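Local coordinates for DNA mismatch repair protein MLH3 (Saccharomyces cerevisiae S288C, PDB 6RMN) that takes part in DNA mismatch repair, correcting insertion-deletion loops as a component of the MutLbeta heterodimer, at residues Y17-Q22 against K26-R31; V44-H49 against I211-L216; E58-S63 against S191-S196; N221-A226 against P230-I235. One frame throughout, in Å; residues are numbered along the deposited sequence.

From the N terminus, contact 1 closes first: strands 18-23 and 27-31 form a hairpin at the edge of the antiparallel sheet. The chain then enters strand 43-47, hydrogen-bonded to strand 27-31, and contact 2 closes a long loop by bringing helix 206-216 back against this strand. Nested inside that loop is contact 3, where helix 183-196 meets helix 48-69; His-49 of contact 2 and Cys-194 of contact 3 bind the same zinc ion. Contact 4 follows contact 2 in series, a short loop closed as the chain enters strand 232-234, which joins strand 43-47. It supplies Cys-225 to the second zinc, while Asn-221 meets Glu-58 of contact 3.

Contact 1: residues Y17-Q22 against K26-R31; sequences YEVINQ and KFILIR
Tyr-17 opens the hairpin by laying CD2 of its ring 3.5 Å from CD1 of Ile-30, the two side chains crossing at about a right angle. Next, Glu-18 and Arg-31 form an antiparallel hydrogen-bonded pair closed by backbone bonds in both directions. A chi1 of 57° folds CG of Arg-31 back over its own backbone, and the extended chain runs past Ile-20, alongside Glu-18. NH2 of Arg-31 reaches OE2 of Glu-18 at 3.1 Å in a salt bridge, meeting the oxygen from above the carboxylate plane, with the two flat groups 80° apart. A water also ties this pair together: it donates to Glu-18 OE2 and Val-19 O and accepts from Arg-31 NE. On the other face of the sheet, Val-19 places CG1 by CG2 of Ile-28 and CG2 by CG2 of Ile-30, against Ile-213 of helix 206-216. A classic beta bulge sets Ile-20 and Asn-21 opposite the single residue Leu-29, with Ile-20 N donating to Leu-29 O at 2.8 Å. CD1 of Ile-20 rests on CD2 of Leu-29, and its CG1 lies 3.8 Å from CG of Arg-31. Asn-21 O accepts from Leu-29 N, and Gln-22 carries its amide on to Asp-202, Leu-204 and Gln-48. Arg-31 NH1 also binds an acidic side chain and a backbone group of the other protein's chain. Replacing Arg-31 by an alanine is likely to leave Glu-18 without this salt-bridge mate and uncover the flank of Ile-20. Thus the hairpin gives the partner protein both the charged Glu-18/Arg-31 pair and apolar side chains, and gives helix 206-216 an apolar face.

Contact 2: residues V44-H49 against I211-L216; sequences VLVDQH and ILISKL. With ZN (zinc ion), chain C.
The backbones of strand 44-47 and helix 211-216 stay well apart, their closest CA atoms being those of Val-46 and Ile-213 at 8.6 Å, so side chains alone bridge them. Val-46 and Ile-213 meet tip to tip: CD1 of Ile-213 is 3.8 Å from CG1 of Val-46 and 3.9 Å from CG2, which seats this one methyl between both valine branches. A chi1 of -179° swings Val-46 CG1 toward the helix, where Leu-216 also meets it, its CD2 passing in the opposite direction at 4.1 Å. Met-232 of the adjacent strand and Cys-51 of helix 48-69 touch both Val-46 and Leu-216 and extend the apolar cluster. Just past the strand, Asp-47 is the N-cap of helix 48-69, its OD1 accepting from His-49 N at 2.9 Å. His-49 follows in the first turn and binds zinc through NE2 at 2.1 Å, in a site shared with Glu-53, Cys-194 and a group of the other protein's chain, while its ND1 donates to Val-198 O. The chemistry is therefore divided: buried methyl groups hold helix 206-216 to the sheet, and the capped helix start, its imidazole fixed at both nitrogens, carries the metal ligand.

Contact 3: residues E58-S63 against S191-S196; sequences EELFYS and SKACRS. With ZN (zinc ion), chain C.
A single methyl group, CD1 of Leu-60, makes every close approach between helix segments 58-63 and 191-196, and no hydrogen bond crosses between them. It lies 4.0 Å from CB of Lys-192 and equally far from the backbone N of Ala-193, with the methyl of Ala-193 next at 4.2 Å. The leucine therefore rests against the start of the lysine chain and the helix backbone beside it, and its side chain meets that of Lys-192 at about a right angle. Lys-192 touches with CB alone; its chain then runs off and bends near the end, carrying the ammonium group away from the leucine. The small Ala-193 is consistent with the closeness of the helices, 7.8 Å between its CA and that of Leu-60. One residue on, Cys-194 turns to another side of its helix and binds zinc through SG at 2.4 Å, in a site with His-49, Glu-53 and a group of the other protein's chain. Around this point the two helices touch more widely: Leu-60 also packs on Leu-189, while Ala-193 meets Glu-53, Arg-56 and Leu-57 of helix 48-69. Nearby, the ring of Phe-61 makes an edge-to-face contact with His-186; earlier in the helix, Glu-58 reaches the loop after helix 206-216 through the backbone N of His-220 and of Asn-221. Helix 48-69 is thus flanked by helix 183-196 and by that loop.

Contact 4: residues N221-A226 against P230-I235; sequences NPFECA and PSMVPI. With ZN (zinc ion), chain D.
The hydroxyl of Ser-231 donates to Pro-222 O at 2.6 Å, lying in the carbonyl plane on a lone pair of that oxygen. A chi1 of 62° tucks OG over the serine's own backbone and aims it at this carbonyl, part of the type I beta turn running from Asn-221 to Glu-224. The same serine uses its backbone as well: Ser-231 N donates to Phe-223 O at 3.1 Å in a fairly straight bond (161° at the hydrogen), although it stands well above the carbonyl plane. A CA-H...O contact from Pro-230 CA, 3.4 Å away, gives Phe-223 O a further partner. Consecutive carbonyls of the turn are thus both tied to Ser-231, and Glu-224 and Pro-230 are bridged through their backbones. Met-232 adds the apolar part. Its chain bends at the sulfur and brings CE to 3.5 Å from Pro-222 O and to 4.2 Å from CD1 of the Phe-223 ring, one face of which is covered over its centre by CG of Pro-222. Leu-14 and Leu-216 touch both Pro-222 and Met-232. Beyond the turn, Cys-225 SG binds zinc at 2.4 Å, alongside Glu-53, His-227 and a group of the other protein's chain. With an alanine at Ser-231, Pro-222 O would probably lose its hydroxyl donor, and the turn be held by one bond fewer to the residue leading into strand 232-234. Since Ser-231 also pairs with Asp-47 through its backbone, these short polar links connect the zinc-binding loop to strand 43-47 in this C-terminal part of MLH3.

Contact 1: residues Y17-Q22 against K26-R31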
# COMPACT_ATOMS: atom_id res chain seq x y z
N TYR B 17 -2.91 6.63 -7.06
CA TYR B 17 -2.79 5.64 -5.99
C TYR B 17 -1.58 4.71 -6.05
O TYR B 17 -1.51 3.86 -6.95
CB TYR B 17 -4.07 4.79 -5.87
CG TYR B 17 -5.17 5.44 -5.05
CD1 TYR B 17 -6.01 6.40 -5.61
CD2 TYR B 17 -5.39 5.08 -3.72
CE1 TYR B 17 -7.01 7.01 -4.86
CE2 TYR B 17 -6.40 5.66 -2.97
CZ TYR B 17 -7.20 6.64 -3.54
OH TYR B 17 -8.19 7.26 -2.80
N GLU B 18 -0.71 4.81 -5.00
CA GLU B 18 0.48 3.97 -4.76
C GLU B 18 0.13 2.77 -3.84
O GLU B 18 -0.61 2.92 -2.87
CB GLU B 18 1.60 4.82 -4.12
CG GLU B 18 2.97 4.13 -4.14
CD GLU B 18 4.16 4.97 -3.73
OE1 GLU B 18 4.51 5.92 -4.46
OE2 GLU B 18 4.77 4.64 -2.68
N VAL B 19 0.69 1.58 -4.15
CA VAL B 19 0.48 0.35 -3.37
C VAL B 19 1.29 0.34 -2.08
O VAL B 19 2.51 0.55 -2.10
CB VAL B 19 0.79 -0.95 -4.21
CG1 VAL B 19 0.65 -2.21 -3.36
CG2 VAL B 19 -0.08 -1.05 -5.45
N ILE B 20 0.64 -0.04 -0.97
CA ILE B 20 1.30 -0.25 0.31
C ILE B 20 1.70 -1.74 0.31
O ILE B 20 2.87 -2.04 0.04
CB ILE B 20 0.43 0.23 1.52
CG1 ILE B 20 0.12 1.75 1.36
CG2 ILE B 20 1.14 -0.08 2.87
CD1 ILE B 20 -0.74 2.35 2.38
N ASN B 21 0.74 -2.68 0.48
CA ASN B 21 1.03 -4.12 0.41
C ASN B 21 -0.24 -4.99 0.48
O ASN B 21 -1.35 -4.45 0.58
CB ASN B 21 2.05 -4.56 1.50
CG ASN B 21 3.05 -5.61 1.05
OD1 ASN B 21 2.83 -6.40 0.12
ND2 ASN B 21 4.19 -5.64 1.72
N GLN B 22 -0.07 -6.33 0.46
CA GLN B 22 -1.16 -7.29 0.61
C GLN B 22 -1.56 -7.32 2.09
O GLN B 22 -0.70 -7.24 2.97
CB GLN B 22 -0.75 -8.69 0.10
CG GLN B 22 -1.93 -9.66 -0.06
CD GLN B 22 -1.52 -11.08 -0.36
OE1 GLN B 22 -0.45 -11.57 0.02
NE2 GLN B 22 -2.39 -11.79 -1.05
N LYS B 26 -6.03 -11.38 1.13
CA LYS B 26 -7.29 -11.13 0.45
C LYS B 26 -7.32 -9.77 -0.23
O LYS B 26 -7.99 -9.61 -1.26
CB LYS B 26 -8.46 -11.19 1.45
CG LYS B 26 -8.71 -12.56 2.03
CD LYS B 26 -9.72 -12.52 3.17
CE LYS B 26 -9.94 -13.91 3.73
NZ LYS B 26 -8.72 -14.42 4.42
N PHE B 27 -6.64 -8.77 0.37
CA PHE B 27 -6.69 -7.40 -0.11
C PHE B 27 -5.39 -6.79 -0.49
O PHE B 27 -4.34 -7.22 -0.03
CB PHE B 27 -7.38 -6.49 0.92
CG PHE B 27 -8.68 -7.03 1.47
CD1 PHE B 27 -9.84 -7.01 0.69
CD2 PHE B 27 -8.76 -7.53 2.76
CE1 PHE B 27 -11.04 -7.51 1.19
CE2 PHE B 27 -9.97 -8.02 3.27
CZ PHE B 27 -11.10 -8.00 2.48
N ILE B 28 -5.46 -5.74 -1.31
CA ILE B 28 -4.30 -4.94 -1.66
C ILE B 28 -4.57 -3.55 -1.10
O ILE B 28 -5.53 -2.90 -1.53
CB ILE B 28 -3.97 -4.93 -3.18
CG1 ILE B 28 -3.64 -6.37 -3.67
CG2 ILE B 28 -2.80 -3.95 -3.46
CD1 ILE B 28 -3.85 -6.61 -5.16
N LEU B 29 -3.79 -3.13 -0.08
CA LEU B 29 -3.93 -1.81 0.52
C LEU B 29 -3.23 -0.78 -0.35
O LEU B 29 -2.05 -0.94 -0.70
CB LEU B 29 -3.40 -1.78 1.97
CG LEU B 29 -3.50 -0.43 2.75
CD1 LEU B 29 -4.96 -0.03 3.04
CD2 LEU B 29 -2.69 -0.50 4.06
N ILE B 30 -3.98 0.26 -0.74
CA ILE B 30 -3.49 1.35 -1.58
C ILE B 30 -3.72 2.71 -0.91
O ILE B 30 -4.66 2.88 -0.13
CB ILE B 30 -4.04 1.27 -3.04
CG1 ILE B 30 -5.58 1.47 -3.12
CG2 ILE B 30 -3.60 -0.05 -3.74
CD1 ILE B 30 -6.19 1.76 -4.56
N ARG B 31 -2.82 3.66 -1.19
CA ARG B 31 -2.91 5.03 -0.66
C ARG B 31 -2.91 6.04 -1.80
O ARG B 31 -2.24 5.82 -2.80
CB ARG B 31 -1.76 5.35 0.32
CG ARG B 31 -0.33 5.18 -0.25
CD ARG B 31 0.73 5.58 0.75
NE ARG B 31 2.08 5.37 0.24
CZ ARG B 31 3.17 5.99 0.69
NH1 ARG B 31 3.08 6.88 1.67
NH2 ARG B 31 4.36 5.72 0.16
O HOH W 1 3.43 3.17 -0.88

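Contact 2: residues V44-H49 against I211-L216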
# COMPACT_ATOMS: atom_id res chain seq x y z
N VAL B 44 -7.50 2.82 0.61
CA VAL B 44 -8.44 1.92 -0.05
C VAL B 44 -7.93 0.46 -0.01
O VAL B 44 -6.73 0.21 -0.20
CB VAL B 44 -8.72 2.40 -1.52
CG1 VAL B 44 -9.47 1.35 -2.35
CG2 VAL B 44 -9.47 3.73 -1.55
N LEU B 45 -8.86 -0.50 0.25
CA LEU B 45 -8.62 -1.95 0.22
C LEU B 45 -9.28 -2.54 -1.05
O LEU B 45 -10.50 -2.44 -1.24
CB LEU B 45 -9.16 -2.64 1.48
CG LEU B 45 -8.37 -2.46 2.78
CD1 LEU B 45 -9.16 -3.00 3.97
CD2 LEU B 45 -7.03 -3.16 2.72
N VAL B 46 -8.45 -3.10 -1.95
CA VAL B 46 -8.88 -3.70 -3.20
C VAL B 46 -8.98 -5.22 -3.02
O VAL B 46 -8.03 -5.84 -2.53
CB VAL B 46 -7.92 -3.31 -4.37
CG1 VAL B 46 -8.38 -3.91 -5.69
CG2 VAL B 46 -7.76 -1.80 -4.49
N ASP B 47 -10.13 -5.83 -3.42
CA ASP B 47 -10.32 -7.28 -3.42
C ASP B 47 -9.35 -7.83 -4.50
O ASP B 47 -9.44 -7.42 -5.66
CB ASP B 47 -11.79 -7.59 -3.77
CG ASP B 47 -12.20 -9.06 -3.85
OD1 ASP B 47 -11.35 -9.91 -4.21
OD2 ASP B 47 -13.39 -9.36 -3.61
N GLN B 48 -8.38 -8.69 -4.11
CA GLN B 48 -7.40 -9.21 -5.08
C GLN B 48 -8.00 -10.11 -6.17
O GLN B 48 -7.47 -10.17 -7.28
CB GLN B 48 -6.22 -9.91 -4.39
CG GLN B 48 -6.55 -11.28 -3.79
CD GLN B 48 -5.53 -11.75 -2.81
OE1 GLN B 48 -4.92 -10.97 -2.08
NE2 GLN B 48 -5.33 -13.05 -2.76
N HIS B 49 -9.10 -10.80 -5.85
CA HIS B 49 -9.78 -11.66 -6.80
C HIS B 49 -10.56 -10.83 -7.83
O HIS B 49 -10.37 -11.03 -9.03
CB HIS B 49 -10.69 -12.67 -6.07
CG HIS B 49 -11.52 -13.48 -7.01
ND1 HIS B 49 -10.96 -14.48 -7.78
CD2 HIS B 49 -12.82 -13.36 -7.34
CE1 HIS B 49 -11.94 -14.96 -8.52
NE2 HIS B 49 -13.08 -14.32 -8.28
N ILE B 211 1.81 -4.51 -10.12
CA ILE B 211 1.39 -4.88 -11.48
C ILE B 211 -0.15 -4.99 -11.57
O ILE B 211 -0.74 -4.44 -12.51
CB ILE B 211 2.09 -6.20 -11.94
CG1 ILE B 211 3.58 -5.97 -12.20
CG2 ILE B 211 1.39 -6.80 -13.17
CD1 ILE B 211 4.46 -7.15 -11.96
N LEU B 212 -0.78 -5.69 -10.60
CA LEU B 212 -2.23 -5.85 -10.54
C LEU B 212 -2.98 -4.52 -10.50
O LEU B 212 -3.90 -4.35 -11.29
CB LEU B 212 -2.65 -6.75 -9.35
CG LEU B 212 -2.55 -8.26 -9.57
CD1 LEU B 212 -2.70 -8.99 -8.26
CD2 LEU B 212 -3.61 -8.75 -10.54
N ILE B 213 -2.57 -3.58 -9.63
CA ILE B 213 -3.23 -2.26 -9.53
C ILE B 213 -2.93 -1.39 -10.77
O ILE B 213 -3.83 -0.69 -11.23
CB ILE B 213 -2.93 -1.55 -8.17
CG1 ILE B 213 -3.32 -2.44 -6.96
CG2 ILE B 213 -3.60 -0.15 -8.07
CD1 ILE B 213 -4.84 -2.95 -6.86
N SER B 214 -1.72 -1.48 -11.33
CA SER B 214 -1.31 -0.75 -12.54
C SER B 214 -2.23 -1.13 -13.71
O SER B 214 -2.73 -0.24 -14.42
CB SER B 214 0.14 -1.08 -12.90
OG SER B 214 0.54 -0.45 -14.10
N LYS B 215 -2.47 -2.44 -13.90
CA LYS B 215 -3.33 -2.99 -14.93
C LYS B 215 -4.79 -2.61 -14.66
O LYS B 215 -5.48 -2.22 -15.59
CB LYS B 215 -3.18 -4.51 -15.03
CG LYS B 215 -1.87 -4.99 -15.65
CD LYS B 215 -1.75 -6.51 -15.58
CE LYS B 215 -0.58 -7.03 -16.36
NZ LYS B 215 -0.24 -8.43 -15.95
N LEU B 216 -5.25 -2.68 -13.38
CA LEU B 216 -6.60 -2.31 -12.97
C LEU B 216 -6.93 -0.86 -13.32
O LEU B 216 -7.99 -0.60 -13.89
CB LEU B 216 -6.87 -2.58 -11.48
CG LEU B 216 -8.35 -2.39 -11.03
CD1 LEU B 216 -9.29 -3.42 -11.69
CD2 LEU B 216 -8.48 -2.39 -9.51
ZN ZN C . -15.00 -14.46 -9.19

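Contact 3: residues E58-S63 against S191-S196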
# COMPACT_ATOMS: atom_id res chain seq x y z
N GLU B 58 -11.86 -7.84 -19.22
CA GLU B 58 -11.62 -6.81 -20.23
C GLU B 58 -10.67 -7.29 -21.37
O GLU B 58 -10.86 -6.88 -22.51
CB GLU B 58 -11.17 -5.51 -19.57
CG GLU B 58 -12.23 -4.93 -18.65
CD GLU B 58 -12.20 -3.43 -18.45
OE1 GLU B 58 -11.35 -2.77 -19.09
OE2 GLU B 58 -13.04 -2.91 -17.68
N GLU B 59 -9.70 -8.21 -21.05
CA GLU B 59 -8.79 -8.81 -22.03
C GLU B 59 -9.59 -9.77 -22.92
O GLU B 59 -9.37 -9.80 -24.13
CB GLU B 59 -7.66 -9.59 -21.33
CG GLU B 59 -6.56 -8.70 -20.75
CD GLU B 59 -5.54 -9.31 -19.78
OE1 GLU B 59 -5.64 -10.52 -19.46
OE2 GLU B 59 -4.64 -8.56 -19.35
N LEU B 60 -10.50 -10.55 -22.31
CA LEU B 60 -11.35 -11.54 -23.00
C LEU B 60 -12.33 -10.87 -23.94
O LEU B 60 -12.50 -11.33 -25.08
CB LEU B 60 -12.08 -12.46 -22.00
CG LEU B 60 -11.24 -13.53 -21.28
CD1 LEU B 60 -12.03 -14.24 -20.23
CD2 LEU B 60 -10.67 -14.54 -22.25
N PHE B 61 -12.95 -9.77 -23.48
CA PHE B 61 -13.87 -8.94 -24.24
C PHE B 61 -13.17 -8.30 -25.42
O PHE B 61 -13.67 -8.40 -26.54
CB PHE B 61 -14.56 -7.90 -23.35
CG PHE B 61 -15.96 -8.32 -22.98
CD1 PHE B 61 -17.00 -8.21 -23.90
CD2 PHE B 61 -16.23 -8.89 -21.75
CE1 PHE B 61 -18.29 -8.64 -23.58
CE2 PHE B 61 -17.52 -9.34 -21.44
CZ PHE B 61 -18.54 -9.21 -22.35
N TYR B 62 -11.97 -7.72 -25.19
CA TYR B 62 -11.16 -7.10 -26.24
C TYR B 62 -10.84 -8.10 -27.35
O TYR B 62 -10.98 -7.77 -28.52
CB TYR B 62 -9.90 -6.41 -25.65
CG TYR B 62 -8.95 -5.89 -26.72
CD1 TYR B 62 -9.18 -4.67 -27.35
CD2 TYR B 62 -7.87 -6.65 -27.15
CE1 TYR B 62 -8.36 -4.21 -28.37
CE2 TYR B 62 -7.04 -6.21 -28.18
CZ TYR B 62 -7.28 -4.98 -28.79
OH TYR B 62 -6.46 -4.54 -29.80
N SER B 63 -10.45 -9.34 -26.99
CA SER B 63 -10.16 -10.40 -27.96
C SER B 63 -11.39 -10.80 -28.79
O SER B 63 -11.28 -10.92 -30.01
CB SER B 63 -9.60 -11.63 -27.25
OG SER B 63 -8.37 -11.30 -26.63
N SER B 191 -17.30 -16.40 -16.34
CA SER B 191 -16.87 -17.61 -15.66
C SER B 191 -15.43 -18.01 -15.95
O SER B 191 -14.79 -18.56 -15.06
CB SER B 191 -17.83 -18.77 -15.92
OG SER B 191 -17.75 -19.20 -17.27
N LYS B 192 -14.92 -17.75 -17.17
CA LYS B 192 -13.52 -18.03 -17.52
C LYS B 192 -12.58 -17.09 -16.73
O LYS B 192 -11.54 -17.52 -16.25
CB LYS B 192 -13.26 -17.82 -19.02
CG LYS B 192 -13.76 -18.91 -19.93
CD LYS B 192 -13.39 -18.60 -21.38
CE LYS B 192 -14.05 -19.52 -22.39
NZ LYS B 192 -13.56 -20.92 -22.31
N ALA B 193 -12.96 -15.79 -16.62
CA ALA B 193 -12.20 -14.75 -15.91
C ALA B 193 -12.16 -15.06 -14.42
O ALA B 193 -11.09 -15.01 -13.82
CB ALA B 193 -12.82 -13.38 -16.17
N CYS B 194 -13.33 -15.43 -13.83
CA CYS B 194 -13.47 -15.80 -12.43
C CYS B 194 -12.54 -16.97 -12.10
O CYS B 194 -11.75 -16.87 -11.16
CB CYS B 194 -14.93 -16.14 -12.12
SG CYS B 194 -15.26 -16.48 -10.37
N ARG B 195 -12.59 -18.04 -12.91
CA ARG B 195 -11.76 -19.24 -12.75
C ARG B 195 -10.27 -19.03 -12.90
O ARG B 195 -9.52 -19.73 -12.24
CB ARG B 195 -12.20 -20.33 -13.73
CG ARG B 195 -13.39 -21.09 -13.25
CD ARG B 195 -13.05 -22.38 -12.54
NE ARG B 195 -14.30 -23.11 -12.35
CZ ARG B 195 -14.74 -24.08 -13.14
NH1 ARG B 195 -13.96 -24.55 -14.11
NH2 ARG B 195 -15.92 -24.63 -12.93
N SER B 196 -9.85 -18.13 -13.79
CA SER B 196 -8.44 -17.88 -14.03
C SER B 196 -7.82 -16.96 -12.98
O SER B 196 -6.61 -16.99 -12.80
CB SER B 196 -8.24 -17.29 -15.42
OG SER B 196 -8.39 -18.29 -16.41
ZN ZN C . -15.00 -14.46 -9.19

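Contact 4: residues N221-A226 against P230-I235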
# COMPACT_ATOMS: atom_id res chain seq x y z
N ASN B 221 -13.70 -0.20 -16.63
CA ASN B 221 -14.47 -0.14 -15.39
C ASN B 221 -13.71 -0.84 -14.24
O ASN B 221 -13.98 -1.99 -13.94
CB ASN B 221 -15.89 -0.69 -15.59
CG ASN B 221 -16.79 -0.72 -14.36
OD1 ASN B 221 -17.77 -1.46 -14.34
ND2 ASN B 221 -16.51 0.08 -13.34
N PRO B 222 -12.77 -0.16 -13.56
CA PRO B 222 -12.03 -0.84 -12.47
C PRO B 222 -12.77 -0.99 -11.14
O PRO B 222 -12.22 -1.58 -10.21
CB PRO B 222 -10.78 0.03 -12.29
CG PRO B 222 -11.14 1.37 -12.79
CD PRO B 222 -12.28 1.22 -13.77
N PHE B 223 -14.01 -0.47 -11.05
CA PHE B 223 -14.76 -0.39 -9.80
C PHE B 223 -15.64 -1.58 -9.46
O PHE B 223 -16.18 -1.64 -8.36
CB PHE B 223 -15.56 0.91 -9.78
CG PHE B 223 -14.65 2.08 -10.04
CD1 PHE B 223 -13.62 2.40 -9.15
CD2 PHE B 223 -14.77 2.83 -11.20
CE1 PHE B 223 -12.77 3.47 -9.41
CE2 PHE B 223 -13.93 3.92 -11.44
CZ PHE B 223 -12.92 4.22 -10.56
N GLU B 224 -15.70 -2.57 -10.35
CA GLU B 224 -16.46 -3.79 -10.06
C GLU B 224 -15.81 -5.01 -10.67
O GLU B 224 -15.01 -4.86 -11.58
CB GLU B 224 -17.97 -3.68 -10.42
CG GLU B 224 -18.31 -3.42 -11.87
CD GLU B 224 -19.74 -2.95 -12.11
OE1 GLU B 224 -20.16 -1.96 -11.46
OE2 GLU B 224 -20.43 -3.56 -12.95
N CYS B 225 -16.12 -6.21 -10.15
CA CYS B 225 -15.64 -7.49 -10.68
C CYS B 225 -16.44 -7.81 -11.97
O CYS B 225 -17.30 -7.00 -12.38
CB CYS B 225 -15.82 -8.59 -9.64
SG CYS B 225 -17.55 -9.10 -9.39
N ALA B 226 -16.21 -8.99 -12.58
CA ALA B 226 -16.95 -9.40 -13.78
C ALA B 226 -18.47 -9.49 -13.56
O ALA B 226 -19.21 -9.15 -14.48
CB ALA B 226 -16.41 -10.72 -14.32
N PRO B 230 -18.70 -4.66 -6.16
CA PRO B 230 -17.54 -3.74 -6.00
C PRO B 230 -16.19 -4.42 -5.84
O PRO B 230 -16.10 -5.46 -5.19
CB PRO B 230 -17.90 -2.92 -4.76
CG PRO B 230 -18.91 -3.75 -4.04
CD PRO B 230 -19.71 -4.40 -5.13
N SER B 231 -15.15 -3.83 -6.46
CA SER B 231 -13.78 -4.34 -6.43
C SER B 231 -12.93 -3.72 -5.31
O SER B 231 -11.85 -4.22 -5.01
CB SER B 231 -13.12 -4.09 -7.78
OG SER B 231 -13.05 -2.70 -8.03
N MET B 232 -13.40 -2.60 -4.73
CA MET B 232 -12.66 -1.86 -3.72
C MET B 232 -13.55 -1.09 -2.74
O MET B 232 -14.69 -0.77 -3.06
CB MET B 232 -11.63 -0.93 -4.37
CG MET B 232 -12.22 0.12 -5.26
SD MET B 232 -10.91 1.02 -6.08
CE MET B 232 -10.62 -0.03 -7.48
N VAL B 233 -13.02 -0.83 -1.54
CA VAL B 233 -13.71 -0.12 -0.46
C VAL B 233 -12.77 0.91 0.18
O VAL B 233 -11.65 0.56 0.57
CB VAL B 233 -14.31 -1.13 0.58
CG1 VAL B 233 -14.75 -0.43 1.86
CG2 VAL B 233 -15.48 -1.90 -0.01
N PRO B 234 -13.20 2.19 0.30
CA PRO B 234 -12.35 3.16 1.00
C PRO B 234 -12.43 2.87 2.50
O PRO B 234 -13.51 2.55 3.01
CB PRO B 234 -12.95 4.51 0.63
CG PRO B 234 -14.39 4.23 0.27
CD PRO B 234 -14.51 2.76 -0.08
N ILE B 235 -11.30 2.92 3.20
CA ILE B 235 -11.32 2.63 4.64
C ILE B 235 -10.93 3.87 5.47
O ILE B 235 -11.19 3.89 6.68
CB ILE B 235 -10.51 1.36 5.02
CG1 ILE B 235 -9.03 1.45 4.59
CG2 ILE B 235 -11.20 0.10 4.47
CD1 ILE B 235 -8.11 0.61 5.40
ZN ZN D . -17.24 -11.49 -9.68